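Local coordinates for putative nucleotide-diphospho-sugar transferase (Desulfovibrio desulfuricans subsp. desulfuricans, PDB 3CGX), which probably transfers a sugar from a nucleotide-diphospho-sugar donor, though its substrates are not known, at residues 112-124 / 182-194. Residues are numbered along the deposited sequence; the frame is centred on the assembly and turned at random.
Sequences DIPDYPCELVQKA and EVLQLPDWNDVDT
Asp115 and Tyr116 reach Trp189 through different first torsions. In Asp115, CG lies between the backbone N and the carbonyl carbon (chi1 61°), bringing OD1 to the rim of the indole. In Tyr116, CG is anti to the backbone N (chi1 -164°), which sets the ring edge against the indole face.

Trp189 NE1 gives its hydrogen to Asp115 OD1 at 2.9 Å, almost straight. The acceptor lies in the indole plane, but the N-H meets the carboxylate from above its plane. The Tyr116 pair is T-shaped, with planes at 76°; Tyr116 CD1 sits over the indole, 3.5 Å from Trp189 CD2. Pro117 CD comes within 3.5 Å of Trp189 CH2, and Ile113 CG2 lies near the pyrrole end. Farther along, Leu120 CD1 touches Pro187 CG at 4.1 Å. The loop between strand 105-109 and helix 118-127, with that helix's first turn, packs on the chain leaving edge strand 183-185, consistent with a GT-A-like fold. The Tyr116 hydroxyl bonds to that of Tyr144 on strand 143-149.

At the other end, Val192 N donates to Asp112 O at 2.8 Å. One water links Asp112 N to Asp191 OD1, another Asp115 OD1 to Asn190 O. Asp112 also forms a salt bridge with Lys20; a bound imidazole, probably from the crystallisation liquor, lies about 3 Å from its side chain.

Asp115 OD1 thus takes two hydrogens, from indole and water, which probably favours its charged form. The in-plane N-H bond and the tyrosine edge probably help fix the rotation and tilt of the indole, with Pro117 and Tyr144 also packed on it.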
loop_
_atom_site.group_PDB
_atom_site.type_symbol
_atom_site.label_atom_id
_atom_site.label_comp_id
_atom_site.label_asym_id
_atom_site.label_seq_id
_atom_site.Cartn_x
_atom_site.Cartn_y
_atom_site.Cartn_z
ATOM N N ASP A 112 -2.746 0.534 3.320
ATOM C CA ASP A 112 -3.476 1.413 4.270
ATOM C C ASP A 112 -4.445 2.367 3.577
ATOM O O ASP A 112 -4.918 3.305 4.201
ATOM C CB ASP A 112 -2.460 2.276 5.076
ATOM C CG ASP A 112 -1.548 1.432 5.922
ATOM O OD1 ASP A 112 -2.049 0.633 6.757
ATOM O OD2 ASP A 112 -0.334 1.482 5.676
ATOM N N ILE A 113 -4.754 2.073 2.306
ATOM C CA ILE A 113 -5.601 2.904 1.463
ATOM C C ILE A 113 -6.702 2.099 0.799
ATOM O O ILE A 113 -6.779 2.028 -0.468
ATOM C CB ILE A 113 -4.723 3.695 0.390
ATOM C CG1 ILE A 113 -3.774 2.774 -0.380
ATOM C CG2 ILE A 113 -3.950 4.878 1.049
ATOM C CD1 ILE A 113 -3.202 3.416 -1.608
ATOM N N PRO A 114 -7.615 1.549 1.626
ATOM C CA PRO A 114 -8.542 0.536 1.139
ATOM C C PRO A 114 -9.499 1.000 0.079
ATOM O O PRO A 114 -10.004 0.203 -0.676
ATOM C CB PRO A 114 -9.275 0.115 2.403
ATOM C CG PRO A 114 -9.192 1.288 3.298
ATOM C CD PRO A 114 -7.849 1.832 3.066
ATOM N N ASP A 115 -9.763 2.290 0.023
ATOM C CA ASP A 115 -10.708 2.819 -0.964
ATOM C C ASP A 115 -10.036 3.308 -2.252
ATOM O O ASP A 115 -10.651 4.018 -3.052
ATOM C CB ASP A 115 -11.562 3.977 -0.412
ATOM C CG ASP A 115 -10.742 5.200 0.026
ATOM O OD1 ASP A 115 -9.530 5.120 0.360
ATOM O OD2 ASP A 115 -11.348 6.298 0.077
ATOM N N TYR A 116 -8.755 3.012 -2.415
ATOM C CA TYR A 116 -8.056 3.535 -3.555
ATOM C C TYR A 116 -8.601 2.890 -4.821
ATOM O O TYR A 116 -8.643 1.676 -4.910
ATOM C CB TYR A 116 -6.571 3.241 -3.483
ATOM C CG TYR A 116 -5.746 4.082 -4.445
ATOM C CD1 TYR A 116 -5.489 5.428 -4.173
ATOM C CD2 TYR A 116 -5.196 3.543 -5.581
ATOM C CE1 TYR A 116 -4.718 6.206 -5.025
ATOM C CE2 TYR A 116 -4.413 4.315 -6.427
ATOM C CZ TYR A 116 -4.189 5.636 -6.147
ATOM O OH TYR A 116 -3.394 6.415 -6.985
ATOM N N PRO A 117 -8.977 3.695 -5.820
ATOM C CA PRO A 117 -9.497 3.017 -7.014
ATOM C C PRO A 117 -8.432 2.285 -7.839
ATOM O O PRO A 117 -7.421 2.853 -8.231
ATOM C CB PRO A 117 -10.183 4.146 -7.789
ATOM C CG PRO A 117 -9.794 5.424 -7.144
ATOM C CD PRO A 117 -8.841 5.138 -6.018
ATOM N N CYS A 118 -8.708 1.013 -8.092
ATOM C CA CYS A 118 -7.785 0.156 -8.813
ATOM C C CYS A 118 -7.387 0.770 -10.155
ATOM O O CYS A 118 -6.234 0.673 -10.542
ATOM C CB CYS A 118 -8.307 -1.294 -8.972
ATOM S SG CYS A 118 -9.882 -1.657 -9.869
ATOM N N GLU A 119 -8.322 1.470 -10.792
ATOM C CA GLU A 119 -8.085 2.000 -12.121
ATOM C C GLU A 119 -6.952 2.995 -12.056
ATOM O O GLU A 119 -6.307 3.233 -13.058
ATOM C CB GLU A 119 -9.329 2.611 -12.785
ATOM C CG GLU A 119 -10.108 3.640 -11.976
ATOM C CD GLU A 119 -11.207 3.057 -11.147
ATOM O OE1 GLU A 119 -10.969 2.052 -10.464
ATOM O OE2 GLU A 119 -12.309 3.645 -11.155
ATOM N N LEU A 120 -6.690 3.594 -10.891
ATOM C CA LEU A 120 -5.545 4.533 -10.798
ATOM C C LEU A 120 -4.193 3.804 -10.781
ATOM O O LEU A 120 -3.178 4.317 -11.228
ATOM C CB LEU A 120 -5.658 5.480 -9.594
ATOM C CG LEU A 120 -6.743 6.562 -9.743
ATOM C CD1 LEU A 120 -6.773 7.483 -8.522
ATOM C CD2 LEU A 120 -6.507 7.347 -11.017
ATOM N N VAL A 121 -4.217 2.591 -10.282
ATOM C CA VAL A 121 -3.029 1.713 -10.303
ATOM C C VAL A 121 -2.753 1.299 -11.737
ATOM O O VAL A 121 -1.583 1.282 -12.179
ATOM C CB VAL A 121 -3.231 0.459 -9.436
ATOM C CG1 VAL A 121 -1.972 -0.465 -9.495
ATOM C CG2 VAL A 121 -3.523 0.859 -8.006
ATOM N N GLN A 122 -3.830 0.957 -12.445
ATOM C CA GLN A 122 -3.724 0.681 -13.879
ATOM C C GLN A 122 -3.239 1.920 -14.643
ATOM O O GLN A 122 -2.374 1.846 -15.515
ATOM C CB GLN A 122 -5.035 0.223 -14.458
ATOM C CG GLN A 122 -4.937 -0.202 -15.900
ATOM C CD GLN A 122 -4.145 -1.465 -16.042
ATOM O OE1 GLN A 122 -4.533 -2.506 -15.504
ATOM N NE2 GLN A 122 -3.013 -1.387 -16.743
ATOM N N LYS A 123 -3.783 3.069 -14.306
ATOM C CA LYS A 123 -3.357 4.300 -14.948
ATOM C C LYS A 123 -1.857 4.530 -14.737
ATOM O O LYS A 123 -1.113 4.889 -15.680
ATOM C CB LYS A 123 -4.167 5.506 -14.429
ATOM C CG LYS A 123 -3.785 6.826 -15.119
ATOM C CD LYS A 123 -4.784 7.929 -14.729
ATOM C CE LYS A 123 -4.468 9.263 -15.316
ATOM N NZ LYS A 123 -3.070 9.630 -14.987
ATOM N N ALA A 124 -1.410 4.346 -13.508
ATOM C CA ALA A 124 0.017 4.475 -13.183
ATOM C C ALA A 124 0.884 3.557 -14.057
ATOM O O ALA A 124 1.909 3.974 -14.601
ATOM C CB ALA A 124 0.267 4.201 -11.668
ATOM N N GLU A 182 11.852 11.955 -15.146
ATOM C CA GLU A 182 10.534 12.496 -15.438
ATOM C C GLU A 182 9.528 11.663 -14.652
ATOM O O GLU A 182 9.339 10.446 -14.888
ATOM C CB GLU A 182 10.237 12.400 -16.934
ATOM C CG GLU A 182 8.958 13.080 -17.350
ATOM C CD GLU A 182 8.816 13.220 -18.873
ATOM O OE1 GLU A 182 9.524 12.509 -19.624
ATOM O OE2 GLU A 182 7.965 14.026 -19.307
ATOM N N VAL A 183 8.882 12.352 -13.735
ATOM C CA VAL A 183 8.052 11.758 -12.723
ATOM C C VAL A 183 6.580 12.100 -12.876
ATOM O O VAL A 183 6.185 13.288 -12.939
ATOM C CB VAL A 183 8.498 12.266 -11.343
ATOM C CG1 VAL A 183 7.584 11.696 -10.225
ATOM C CG2 VAL A 183 9.953 11.944 -11.111
ATOM N N LEU A 184 5.768 11.049 -12.862
ATOM C CA LEU A 184 4.312 11.181 -12.815
ATOM C C LEU A 184 3.836 11.239 -11.378
ATOM O O LEU A 184 4.088 10.340 -10.558
ATOM C CB LEU A 184 3.643 10.027 -13.529
ATOM C CG LEU A 184 2.118 10.001 -13.511
ATOM C CD1 LEU A 184 1.478 10.987 -14.444
ATOM C CD2 LEU A 184 1.732 8.555 -13.831
ATOM N N GLN A 185 3.100 12.285 -11.074
ATOM C CA GLN A 185 2.551 12.440 -9.744
ATOM C C GLN A 185 1.101 12.024 -9.745
ATOM O O GLN A 185 0.303 12.535 -10.503
ATOM C CB GLN A 185 2.733 13.882 -9.282
ATOM C CG GLN A 185 2.223 14.116 -7.926
ATOM C CD GLN A 185 2.507 15.533 -7.437
ATOM O OE1 GLN A 185 3.589 16.075 -7.664
ATOM N NE2 GLN A 185 1.543 16.119 -6.744
ATOM N N LEU A 186 0.767 11.061 -8.893
ATOM C CA LEU A 186 -0.604 10.548 -8.784
ATOM C C LEU A 186 -1.307 11.404 -7.765
ATOM O O LEU A 186 -0.649 12.192 -7.079
ATOM C CB LEU A 186 -0.637 9.097 -8.314
ATOM C CG LEU A 186 0.001 8.078 -9.256
ATOM C CD1 LEU A 186 0.201 6.787 -8.511
ATOM C CD2 LEU A 186 -0.862 7.888 -10.488
ATOM N N PRO A 187 -2.642 11.271 -7.648
ATOM C CA PRO A 187 -3.379 12.100 -6.703
ATOM C C PRO A 187 -2.969 11.905 -5.256
ATOM O O PRO A 187 -2.570 10.822 -4.851
ATOM C CB PRO A 187 -4.833 11.611 -6.898
ATOM C CG PRO A 187 -4.868 11.063 -8.260
ATOM C CD PRO A 187 -3.560 10.390 -8.402
ATOM N N ASP A 188 -3.104 12.946 -4.457
ATOM C CA ASP A 188 -2.891 12.779 -3.017
ATOM C C ASP A 188 -3.980 11.829 -2.438
ATOM O O ASP A 188 -5.148 11.819 -2.883
ATOM C CB ASP A 188 -3.007 14.074 -2.254
ATOM C CG ASP A 188 -2.057 15.164 -2.737
ATOM O OD1 ASP A 188 -1.170 14.945 -3.577
ATOM O OD2 ASP A 188 -2.252 16.290 -2.274
ATOM N N TRP A 189 -3.581 11.025 -1.462
ATOM C CA TRP A 189 -4.506 10.096 -0.816
ATOM C C TRP A 189 -4.169 9.939 0.655
ATOM O O TRP A 189 -3.020 10.153 1.061
ATOM C CB TRP A 189 -4.473 8.715 -1.490
ATOM C CG TRP A 189 -5.845 8.056 -1.552
ATOM C CD1 TRP A 189 -6.388 7.175 -0.650
ATOM C CD2 TRP A 189 -6.846 8.238 -2.571
ATOM N NE1 TRP A 189 -7.648 6.821 -1.042
ATOM C CE2 TRP A 189 -7.936 7.428 -2.241
ATOM C CE3 TRP A 189 -6.908 8.995 -3.746
ATOM C CZ2 TRP A 189 -9.104 7.391 -3.015
ATOM C CZ3 TRP A 189 -8.039 8.911 -4.525
ATOM C CH2 TRP A 189 -9.128 8.142 -4.154
ATOM N N ASN A 190 -5.189 9.664 1.460
ATOM C CA ASN A 190 -5.009 9.434 2.934
ATOM C C ASN A 190 -4.889 7.980 3.326
ATOM O O ASN A 190 -5.745 7.159 3.021
ATOM C CB ASN A 190 -6.143 10.052 3.771
ATOM C CG ASN A 190 -5.760 10.267 5.291
ATOM O OD1 ASN A 190 -4.631 10.693 5.645
ATOM N ND2 ASN A 190 -6.729 10.025 6.170
ATOM N N ASP A 191 -3.799 7.688 4.021
ATOM C CA ASP A 191 -3.582 6.410 4.691
ATOM C C ASP A 191 -4.521 6.414 5.889
ATOM O O ASP A 191 -4.684 7.447 6.551
ATOM C CB ASP A 191 -2.135 6.228 5.208
ATOM C CG ASP A 191 -1.067 6.077 4.066
ATOM O OD1 ASP A 191 -1.075 5.084 3.313
ATOM O OD2 ASP A 191 -0.176 6.941 3.962
ATOM N N VAL A 192 -5.109 5.266 6.194
ATOM C CA VAL A 192 -6.006 5.168 7.326
ATOM C C VAL A 192 -5.232 4.574 8.514
ATOM O O VAL A 192 -4.946 3.378 8.556
ATOM C CB VAL A 192 -7.310 4.379 6.983
ATOM C CG1 VAL A 192 -8.219 4.292 8.235
ATOM C CG2 VAL A 192 -8.056 5.022 5.785
ATOM N N ASP A 193 -4.859 5.458 9.430
ATOM C CA ASP A 193 -4.033 5.147 10.619
ATOM C C ASP A 193 -4.822 5.301 11.933
ATOM O O ASP A 193 -4.756 4.460 12.789
ATOM C CB ASP A 193 -2.819 6.085 10.648
ATOM C CG ASP A 193 -1.881 5.872 11.888
ATOM O OD1 ASP A 193 -1.642 4.690 12.265
ATOM O OD2 ASP A 193 -1.347 6.903 12.445
ATOM N N THR A 194 -5.531 6.407 12.075
ATOM C CA THR A 194 -6.179 6.764 13.336
ATOM C C THR A 194 -7.690 6.643 13.233
ATOM O O THR A 194 -8.231 6.491 12.148
ATOM C CB THR A 194 -5.865 8.209 13.753
ATOM O OG1 THR A 194 -6.563 9.109 12.873
ATOM C CG2 THR A 194 -4.314 8.529 13.766
HETATM O O HOH W 1 -0.785 2.681 2.167
HETATM O O HOH W 2 -8.148 5.898 2.577
#